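Local coordinates for intracellular protein transport protein USO1 (Saccharomyces cerevisiae S288c, PDB 6LSU), which tethers membranes as a coiled-coil homodimer required for protein transport from the endoplasmic reticulum to the Golgi, this chain being its globular head, at residues K558-L571 and D599-F613. Residues are numbered along the deposited sequence; the frame is centred on the assembly and turned at random.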
loop_
_atom_site.group_PDB
_atom_site.type_symbol
_atom_site.label_atom_id
_atom_site.label_comp_id
_atom_site.label_asym_id
_atom_site.label_seq_id
_atom_site.Cartn_x
_atom_site.Cartn_y
_atom_site.Cartn_z
ATOM N N LYS A 558 17.443 20.628 32.123
ATOM C CA LYS A 558 16.520 19.470 31.956
ATOM C C LYS A 558 15.760 19.550 30.620
ATOM O O LYS A 558 15.733 20.633 30.016
ATOM C CB LYS A 558 15.459 19.461 33.054
ATOM C CG LYS A 558 15.726 18.546 34.232
ATOM C CD LYS A 558 14.588 18.606 35.247
ATOM C CE LYS A 558 14.424 17.351 36.070
ATOM N NZ LYS A 558 15.728 16.728 36.408
ATOM N N ALA A 559 15.113 18.456 30.201
ATOM C CA ALA A 559 14.547 18.305 28.839
ATOM C C ALA A 559 13.486 19.390 28.581
ATOM O O ALA A 559 13.580 20.122 27.554
ATOM C CB ALA A 559 13.972 16.913 28.667
ATOM N N ILE A 560 12.487 19.497 29.464
ATOM C CA ILE A 560 11.318 20.371 29.219
ATOM C C ILE A 560 11.737 21.850 29.156
ATOM O O ILE A 560 11.060 22.618 28.466
ATOM C CB ILE A 560 10.254 20.172 30.298
ATOM C CG1 ILE A 560 9.582 18.807 30.123
ATOM C CG2 ILE A 560 9.249 21.331 30.249
ATOM C CD1 ILE A 560 8.308 18.614 30.927
ATOM N N GLN A 561 12.747 22.269 29.899
ATOM C CA GLN A 561 13.197 23.687 29.885
ATOM C C GLN A 561 14.057 23.920 28.631
ATOM O O GLN A 561 13.831 24.893 27.922
ATOM C CB GLN A 561 13.920 24.048 31.189
ATOM C CG GLN A 561 13.447 25.375 31.779
ATOM C CD GLN A 561 11.978 25.343 32.137
ATOM O OE1 GLN A 561 11.146 26.004 31.518
ATOM N NE2 GLN A 561 11.650 24.548 33.142
ATOM N N THR A 562 14.940 22.997 28.305
ATOM C CA THR A 562 15.697 22.984 27.014
ATOM C C THR A 562 14.763 23.063 25.784
ATOM O O THR A 562 15.070 23.783 24.817
ATOM C CB THR A 562 16.542 21.722 26.868
ATOM O OG1 THR A 562 17.330 21.449 28.027
ATOM C CG2 THR A 562 17.492 21.845 25.698
ATOM N N ILE A 563 13.679 22.317 25.766
ATOM C CA ILE A 563 12.694 22.330 24.635
ATOM C C ILE A 563 12.012 23.711 24.632
ATOM O O ILE A 563 11.748 24.236 23.504
ATOM C CB ILE A 563 11.677 21.164 24.783
ATOM C CG1 ILE A 563 12.349 19.818 24.499
ATOM C CG2 ILE A 563 10.446 21.335 23.904
ATOM C CD1 ILE A 563 11.618 18.629 25.076
ATOM N N SER A 564 11.720 24.269 25.827
ATOM C CA SER A 564 11.054 25.598 25.997
ATOM C C SER A 564 11.892 26.696 25.332
ATOM O O SER A 564 11.352 27.415 24.504
ATOM C CB SER A 564 10.786 25.905 27.431
ATOM O OG SER A 564 9.769 25.052 27.962
ATOM N N GLU A 565 13.181 26.757 25.652
ATOM C CA GLU A 565 14.172 27.646 25.000
ATOM C C GLU A 565 14.139 27.407 23.490
ATOM O O GLU A 565 13.981 28.398 22.744
ATOM C CB GLU A 565 15.578 27.414 25.567
ATOM C CG GLU A 565 16.200 28.647 26.214
ATOM C CD GLU A 565 16.804 28.385 27.585
ATOM O OE1 GLU A 565 16.025 28.019 28.507
ATOM O OE2 GLU A 565 18.050 28.505 27.720
ATOM N N LEU A 566 14.229 26.145 23.041
ATOM C CA LEU A 566 14.189 25.793 21.590
ATOM C C LEU A 566 12.884 26.304 20.971
ATOM O O LEU A 566 12.949 26.941 19.906
ATOM C CB LEU A 566 14.353 24.277 21.427
ATOM C CG LEU A 566 15.783 23.791 21.621
ATOM C CD1 LEU A 566 15.839 22.283 21.856
ATOM C CD2 LEU A 566 16.667 24.236 20.457
ATOM N N LEU A 567 11.753 26.067 21.630
ATOM C CA LEU A 567 10.415 26.531 21.180
ATOM C C LEU A 567 10.469 28.039 20.920
ATOM O O LEU A 567 10.357 28.429 19.722
ATOM C CB LEU A 567 9.368 26.184 22.240
ATOM C CG LEU A 567 7.921 26.305 21.802
ATOM C CD1 LEU A 567 6.975 26.122 22.971
ATOM C CD2 LEU A 567 7.683 27.636 21.142
ATOM N N THR A 568 10.650 28.839 21.984
ATOM C CA THR A 568 10.558 30.327 21.948
ATOM C C THR A 568 11.488 30.819 20.850
ATOM O O THR A 568 10.971 31.503 19.969
ATOM C CB THR A 568 10.923 30.980 23.284
ATOM O OG1 THR A 568 12.203 30.541 23.753
ATOM C CG2 THR A 568 9.894 30.685 24.346
ATOM N N THR A 569 12.749 30.352 20.817
ATOM C CA THR A 569 13.677 30.607 19.682
ATOM C C THR A 569 13.062 30.263 18.314
ATOM O O THR A 569 13.646 30.693 17.302
ATOM C CB THR A 569 14.960 29.789 19.800
ATOM O OG1 THR A 569 15.608 29.952 21.064
ATOM C CG2 THR A 569 15.964 30.106 18.722
ATOM N N SER A 570 12.015 29.428 18.257
ATOM C CA SER A 570 11.489 28.828 16.997
ATOM C C SER A 570 10.302 29.658 16.502
ATOM O O SER A 570 9.839 29.434 15.386
ATOM C CB SER A 570 11.109 27.358 17.168
ATOM O OG SER A 570 9.785 27.167 17.703
ATOM N N LEU A 571 9.805 30.574 17.322
ATOM C CA LEU A 571 8.561 31.319 17.018
ATOM C C LEU A 571 8.807 32.226 15.805
ATOM O O LEU A 571 7.837 32.541 15.102
ATOM C CB LEU A 571 8.149 32.084 18.272
ATOM C CG LEU A 571 7.660 31.215 19.430
ATOM C CD1 LEU A 571 7.470 32.038 20.697
ATOM C CD2 LEU A 571 6.367 30.502 19.082
ATOM N N ASP A 599 7.580 21.296 35.557
ATOM C CA ASP A 599 8.898 21.564 34.942
ATOM C C ASP A 599 8.705 22.776 34.046
ATOM O O ASP A 599 9.598 23.641 34.029
ATOM C CB ASP A 599 9.441 20.350 34.194
ATOM C CG ASP A 599 10.083 19.311 35.089
ATOM O OD1 ASP A 599 9.802 19.314 36.313
ATOM O OD2 ASP A 599 10.849 18.503 34.550
ATOM N N PHE A 600 7.554 22.850 33.365
ATOM C CA PHE A 600 7.246 23.941 32.406
ATOM C C PHE A 600 7.111 25.278 33.155
ATOM O O PHE A 600 7.785 26.254 32.771
ATOM C CB PHE A 600 5.970 23.628 31.615
ATOM C CG PHE A 600 5.584 24.696 30.623
ATOM C CD1 PHE A 600 6.484 25.056 29.636
ATOM C CD2 PHE A 600 4.376 25.378 30.712
ATOM C CE1 PHE A 600 6.165 26.025 28.693
ATOM C CE2 PHE A 600 4.060 26.376 29.801
ATOM C CZ PHE A 600 4.944 26.673 28.770
ATOM N N LEU A 601 6.265 25.287 34.196
ATOM C CA LEU A 601 5.895 26.448 35.071
ATOM C C LEU A 601 7.090 26.958 35.878
ATOM O O LEU A 601 6.985 28.018 36.441
ATOM C CB LEU A 601 4.795 26.023 36.045
ATOM C CG LEU A 601 3.428 25.775 35.414
ATOM C CD1 LEU A 601 2.413 25.427 36.465
ATOM C CD2 LEU A 601 2.936 26.937 34.606
ATOM N N SER A 602 8.170 26.216 35.962
ATOM C CA SER A 602 9.337 26.546 36.804
ATOM C C SER A 602 10.237 27.537 36.080
ATOM O O SER A 602 11.394 27.637 36.488
ATOM C CB SER A 602 10.122 25.299 37.147
ATOM O OG SER A 602 11.030 25.010 36.103
ATOM N N ASP A 603 9.767 28.199 35.018
ATOM C CA ASP A 603 10.612 29.218 34.335
ATOM C C ASP A 603 9.742 30.341 33.794
ATOM O O ASP A 603 9.372 30.256 32.599
ATOM C CB ASP A 603 11.468 28.643 33.211
ATOM C CG ASP A 603 12.444 29.662 32.664
ATOM O OD1 ASP A 603 12.243 30.878 32.940
ATOM O OD2 ASP A 603 13.404 29.228 31.985
ATOM N N LYS A 604 9.503 31.344 34.658
ATOM C CA LYS A 604 8.601 32.503 34.420
ATOM C C LYS A 604 9.055 33.204 33.144
ATOM O O LYS A 604 8.158 33.685 32.417
ATOM C CB LYS A 604 8.571 33.471 35.610
ATOM C CG LYS A 604 7.211 33.635 36.271
ATOM C CD LYS A 604 7.019 34.999 36.895
ATOM C CE LYS A 604 5.943 35.038 37.957
ATOM N NZ LYS A 604 6.167 36.186 38.868
ATOM N N SER A 605 10.368 33.227 32.868
ATOM C CA SER A 605 10.937 33.930 31.688
ATOM C C SER A 605 10.297 33.406 30.388
ATOM O O SER A 605 9.934 34.206 29.496
ATOM C CB SER A 605 12.428 33.798 31.648
ATOM O OG SER A 605 12.850 33.853 30.300
ATOM N N VAL A 606 10.130 32.085 30.285
ATOM C CA VAL A 606 9.518 31.403 29.114
ATOM C C VAL A 606 8.037 31.764 29.082
ATOM O O VAL A 606 7.578 32.218 28.013
ATOM C CB VAL A 606 9.786 29.882 29.136
ATOM C CG1 VAL A 606 8.711 29.075 28.409
ATOM C CG2 VAL A 606 11.168 29.574 28.558
ATOM N N ILE A 607 7.310 31.657 30.194
ATOM C CA ILE A 607 5.853 31.986 30.156
ATOM C C ILE A 607 5.704 33.426 29.662
ATOM O O ILE A 607 4.718 33.667 28.925
ATOM C CB ILE A 607 5.134 31.778 31.498
ATOM C CG1 ILE A 607 5.097 30.308 31.907
ATOM C CG2 ILE A 607 3.723 32.328 31.430
ATOM C CD1 ILE A 607 6.475 29.697 32.078
ATOM N N LYS A 608 6.639 34.330 30.025
ATOM C CA LYS A 608 6.598 35.770 29.641
ATOM C C LYS A 608 6.740 35.855 28.124
ATOM O O LYS A 608 5.808 36.388 27.485
ATOM C CB LYS A 608 7.624 36.611 30.416
ATOM C CG LYS A 608 7.254 36.851 31.881
ATOM C CD LYS A 608 7.984 37.998 32.547
ATOM C CE LYS A 608 9.328 37.623 33.129
ATOM N NZ LYS A 608 10.113 38.829 33.495
ATOM N N SER A 609 7.811 35.290 27.549
ATOM C CA SER A 609 7.988 35.157 26.059
ATOM C C SER A 609 6.731 34.600 25.366
ATOM O O SER A 609 6.278 35.137 24.322
ATOM C CB SER A 609 9.136 34.286 25.774
ATOM O OG SER A 609 10.333 34.906 26.215
ATOM N N LEU A 610 6.153 33.524 25.880
ATOM C CA LEU A 610 4.993 32.917 25.192
ATOM C C LEU A 610 3.814 33.893 25.229
ATOM O O LEU A 610 3.214 34.140 24.162
ATOM C CB LEU A 610 4.680 31.559 25.819
ATOM C CG LEU A 610 5.798 30.523 25.706
ATOM C CD1 LEU A 610 5.394 29.251 26.396
ATOM C CD2 LEU A 610 6.189 30.248 24.270
ATOM N N LEU A 611 3.515 34.469 26.393
ATOM C CA LEU A 611 2.457 35.506 26.521
ATOM C C LEU A 611 2.758 36.689 25.590
ATOM O O LEU A 611 1.861 37.117 24.836
ATOM C CB LEU A 611 2.377 35.942 27.975
ATOM C CG LEU A 611 1.315 35.217 28.787
ATOM C CD1 LEU A 611 1.384 35.681 30.221
ATOM C CD2 LEU A 611 -0.073 35.462 28.217
ATOM N N SER A 612 3.979 37.199 25.597
ATOM C CA SER A 612 4.360 38.308 24.691
ATOM C C SER A 612 4.045 37.870 23.253
ATOM O O SER A 612 3.403 38.651 22.488
ATOM C CB SER A 612 5.808 38.709 24.857
ATOM O OG SER A 612 6.133 38.961 26.227
ATOM N N PHE A 613 4.507 36.683 22.873
ATOM C CA PHE A 613 4.392 36.206 21.470
ATOM C C PHE A 613 2.909 36.158 21.097
ATOM O O PHE A 613 2.580 36.655 20.026
ATOM C CB PHE A 613 5.081 34.854 21.234
ATOM C CG PHE A 613 4.971 34.456 19.785
ATOM C CD1 PHE A 613 3.777 33.960 19.285
ATOM C CD2 PHE A 613 6.019 34.657 18.899
ATOM C CE1 PHE A 613 3.631 33.680 17.934
ATOM C CE2 PHE A 613 5.868 34.358 17.548
ATOM C CZ PHE A 613 4.668 33.895 17.073
#
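Lys558, the N-cap of helix 559-568, lays its aliphatic chain across Asp599, with CD 3.8 Å from OD2; the carboxylate itself is salt-bridged to Arg543, and the lysine's NZ stays well short of it. Ile560 packs on helix 594-601: its CD1 rests on CB of Asp599, while CG2, anti to the backbone N, reaches the backbone of Phe600. Gln561 bends at chi2 (62°) to bring its amide over the turn between helices 594-601 and 604-614. There NE2 donates to Asp599 O, at a modelled length too short to be taken literally, a carbonyl that also accepts from Ser602 OG, and OE1 lies 3.2 Å from CB of Asp603. With an alanine here, Asp599 O is likely to lose its donor from helix 559-568, and a gap to open beside Asp603. The contact joins ARM repeats 9 and 10 in the alpha-helical solenoid of the head, helices 559-568 and 604-613 running roughly parallel at 28° with their axes 10.4 Å apart. Ser564 sets CB against both methyls of Val606; its OG, donating to Ile560 O, lies at the edge of the Phe600 ring, 3.7 Å from CD1. Leu567 touches Leu610 through their CD2 methyls and also meets Leu583 of helix 577-590. Thr568 places CG2 3.7 Å from Leu610 CD2 and against Ser609 CB, while OG1 turns back to Glu565 O. At the C-terminal end of the segment, Leu571 lies over one face of Phe613, CD2 4.0 Å above the ring centroid in a CH-pi contact, and also reaches Ile624 of helix 622-637.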